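Local coordinates for single-stranded DNA-binding protein RIM1, mitochondrial (Saccharomyces cerevisiae, PDB 6CQM) that binds single-stranded DNA preferentially and cooperatively, takes part in mitochondrial DNA replication and stimulates the PIF1 helicase, at the interface of chains A and B. Residues are numbered along the deposited sequence; one frame, centred on the assembly and turned at random. Chains: chain A/B, Single-stranded DNA-binding protein RIM1, mitochondrial.

The interface of chains A and B. Residues chain A 69-71, 96-98; chain B 1, 3.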
ATOM      1  N   TYR A  69     -11.523   7.695   7.417  1.00 43.63           N
ATOM      2  CA  TYR A  69     -10.532   6.824   6.793  1.00 42.54           C
ATOM      3  C   TYR A  69      -9.334   6.747   7.728  1.00 42.04           C
ATOM      4  O   TYR A  69      -8.644   7.749   7.945  1.00 47.00           O
ATOM      5  CB  TYR A  69     -10.125   7.339   5.413  1.00 38.35           C
ATOM      6  CG  TYR A  69      -8.896   6.658   4.854  1.00 42.10           C
ATOM      7  CD1 TYR A  69      -8.871   5.284   4.656  1.00 47.31           C
ATOM      8  CD2 TYR A  69      -7.764   7.388   4.521  1.00 51.44           C
ATOM      9  CE1 TYR A  69      -7.751   4.656   4.147  1.00 44.90           C
ATOM     10  CE2 TYR A  69      -6.638   6.769   4.010  1.00 38.40           C
ATOM     11  CZ  TYR A  69      -6.638   5.402   3.824  1.00 51.15           C
ATOM     12  OH  TYR A  69      -5.522   4.777   3.317  1.00 54.32           O
ATOM     13  N   VAL A  70      -9.086   5.561   8.280  1.00 41.77           N
ATOM     14  CA  VAL A  70      -8.086   5.364   9.323  1.00 41.16           C
ATOM     15  C   VAL A  70      -6.999   4.435   8.799  1.00 37.06           C
ATOM     16  O   VAL A  70      -7.298   3.392   8.207  1.00 34.25           O
ATOM     17  CB  VAL A  70      -8.720   4.791  10.604  1.00 33.28           C
ATOM     18  CG1 VAL A  70      -7.651   4.484  11.642  1.00 31.70           C
ATOM     19  CG2 VAL A  70      -9.755   5.755  11.161  1.00 47.92           C
ATOM     20  N   GLU A  71      -5.744   4.821   9.012  1.00 34.83           N
ATOM     21  CA  GLU A  71      -4.597   3.946   8.815  1.00 42.86           C
ATOM     22  C   GLU A  71      -4.070   3.531  10.180  1.00 34.24           C
ATOM     23  O   GLU A  71      -3.749   4.388  11.010  1.00 39.10           O
ATOM     24  CB  GLU A  71      -3.494   4.634   8.009  1.00 43.22           C
ATOM     25  CG  GLU A  71      -3.828   4.853   6.545  1.00 47.77           C
ATOM     26  CD  GLU A  71      -2.633   5.330   5.745  1.00 70.38           C
ATOM     27  OE1 GLU A  71      -1.817   4.480   5.333  1.00 81.07           O
ATOM     28  OE2 GLU A  71      -2.509   6.555   5.530  1.00 80.33           O
ATOM     29  N   ASP A  96      -3.072   7.380  11.594  1.00 37.56           N
ATOM     30  CA  ASP A  96      -3.537   8.557  10.877  1.00 62.49           C
ATOM     31  C   ASP A  96      -5.026   8.402  10.608  1.00 45.46           C
ATOM     32  O   ASP A  96      -5.535   7.284  10.504  1.00 45.06           O
ATOM     33  CB  ASP A  96      -2.768   8.756   9.566  1.00 58.84           C
ATOM     34  CG  ASP A  96      -2.825  10.188   9.067  1.00 79.45           C
ATOM     35  OD1 ASP A  96      -3.510  11.016   9.705  1.00 90.58           O
ATOM     36  OD2 ASP A  96      -2.183  10.484   8.038  1.00 95.20           O
ATOM     37  N   ILE A  97      -5.718   9.534  10.501  1.00 50.18           N
ATOM     38  CA  ILE A  97      -7.158   9.533  10.260  1.00 52.56           C
ATOM     39  C   ILE A  97      -7.512  10.734   9.392  1.00 61.05           C
ATOM     40  O   ILE A  97      -6.883  11.791   9.480  1.00 56.35           O
ATOM     41  CB  ILE A  97      -7.954   9.535  11.586  1.00 48.94           C
ATOM     42  CG1 ILE A  97      -9.452   9.374  11.315  1.00 41.49           C
ATOM     43  CG2 ILE A  97      -7.679  10.802  12.385  1.00 49.68           C
ATOM     44  CD1 ILE A  97     -10.303   9.348  12.561  1.00 46.78           C
ATOM     45  N   ASN A  98      -8.518  10.554   8.537  1.00 59.53           N
ATOM     46  CA  ASN A  98      -9.062  11.624   7.709  1.00 54.81           C
ATOM     47  C   ASN A  98     -10.573  11.626   7.870  1.00 53.25           C
ATOM     48  O   ASN A  98     -11.222  10.597   7.652  1.00 55.91           O
ATOM     49  CB  ASN A  98      -8.681  11.442   6.239  1.00 58.81           C
ATOM     50  CG  ASN A  98      -9.119  12.607   5.374  1.00 71.20           C
ATOM     51  OD1 ASN A  98     -10.161  12.553   4.722  1.00 65.16           O
ATOM     52  ND2 ASN A  98      -8.320  13.668   5.362  1.00 80.60           N
TER
ATOM     53  N   MET B   1      -3.716  13.472   4.623  1.00 79.92           N
ATOM     54  CA  MET B   1      -3.913  12.027   4.587  1.00 61.96           C
ATOM     55  C   MET B   1      -3.588  11.487   3.197  1.00 50.80           C
ATOM     56  O   MET B   1      -3.397  10.284   3.013  1.00 65.10           O
ATOM     57  CB  MET B   1      -5.346  11.672   4.987  1.00 77.20           C
ATOM     58  CG  MET B   1      -5.638  10.178   5.053  1.00 83.35           C
ATOM     59  SD  MET B   1      -4.389   9.262   5.974  1.00 70.54           S
ATOM     60  CE  MET B   1      -5.421   8.251   7.033  1.00 55.79           C
ATOM     61  N   PHE B   3      -1.338  10.469   0.160  1.00 39.94           N
ATOM     62  CA  PHE B   3       0.014   9.944   0.076  1.00 42.55           C
ATOM     63  C   PHE B   3       0.201   9.271  -1.276  1.00 46.01           C
ATOM     64  O   PHE B   3      -0.748   9.084  -2.041  1.00 46.92           O
ATOM     65  CB  PHE B   3       0.326   8.974   1.232  1.00 48.56           C
ATOM     66  CG  PHE B   3      -0.523   7.727   1.247  1.00 38.90           C
ATOM     67  CD1 PHE B   3      -0.260   6.669   0.388  1.00 54.12           C
ATOM     68  CD2 PHE B   3      -1.564   7.599   2.151  1.00 49.93           C
ATOM     69  CE1 PHE B   3      -1.036   5.525   0.410  1.00 43.75           C
ATOM     70  CE2 PHE B   3      -2.342   6.455   2.180  1.00 53.39           C
ATOM     71  CZ  PHE B   3      -2.077   5.418   1.307  1.00 48.37           C
TER
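The N-terminal arm of one RIM1 subunit, an OB fold of the SSB family, lays B:Met1 across strands 67-78 and 88-99 of its neighbour. This two-fold contact of the deposited assembly may help hold subunits together; the structure alone does not show whether it forms in solution. Packing is tight around the methionine, which buries 153 Å². Its chain starts with CG anti to N (chi1 -177°), then bends at chi2 and chi3, so the methyl CE of B:Met1 turns down onto the sheet, 3.4 Å from the carbonyl O of A:Tyr69. The A:Tyr69 ring, also anti to its backbone N (chi1 167°), is flat and apolar with a polar tip; it lies slantwise to the methionine, CD2 3.5 Å from B:Met1 CE. Beside the ring, from the neighbouring strand, A:Asn98 packs its CB 3.5 Å from B:Met1 CG, with ND2 alongside B:Met1 CB. A flexible, unbranched thioether can follow this uneven surface. SD of B:Met1 faces two carboxylate oxygens about a right angle apart around it, A:Asp96 OD2 at 3.3 Å and A:Glu71 OE2 similarly near, a pairing that might raise one acid's proton affinity. A:Asp96 runs antiparallel alongside the methionine, short enough for OD1 to return to its own strand and accept a bent hydrogen bond from A:Ile97 N, above the carboxylate plane. An alanine in place of A:Asp96 would remove that acceptor and the carboxylate beside SD, and would probably leave the thioether less well packed. Towards B:Phe3, which buries 33 Å², the contact thins: A:Glu71, long enough to reach the arm, meets the ring tip to tip, planes 31° apart, while the A:Tyr69 hydroxyl OH sits in plane at the ring edge, 3.8 Å from B:Phe3 CE2.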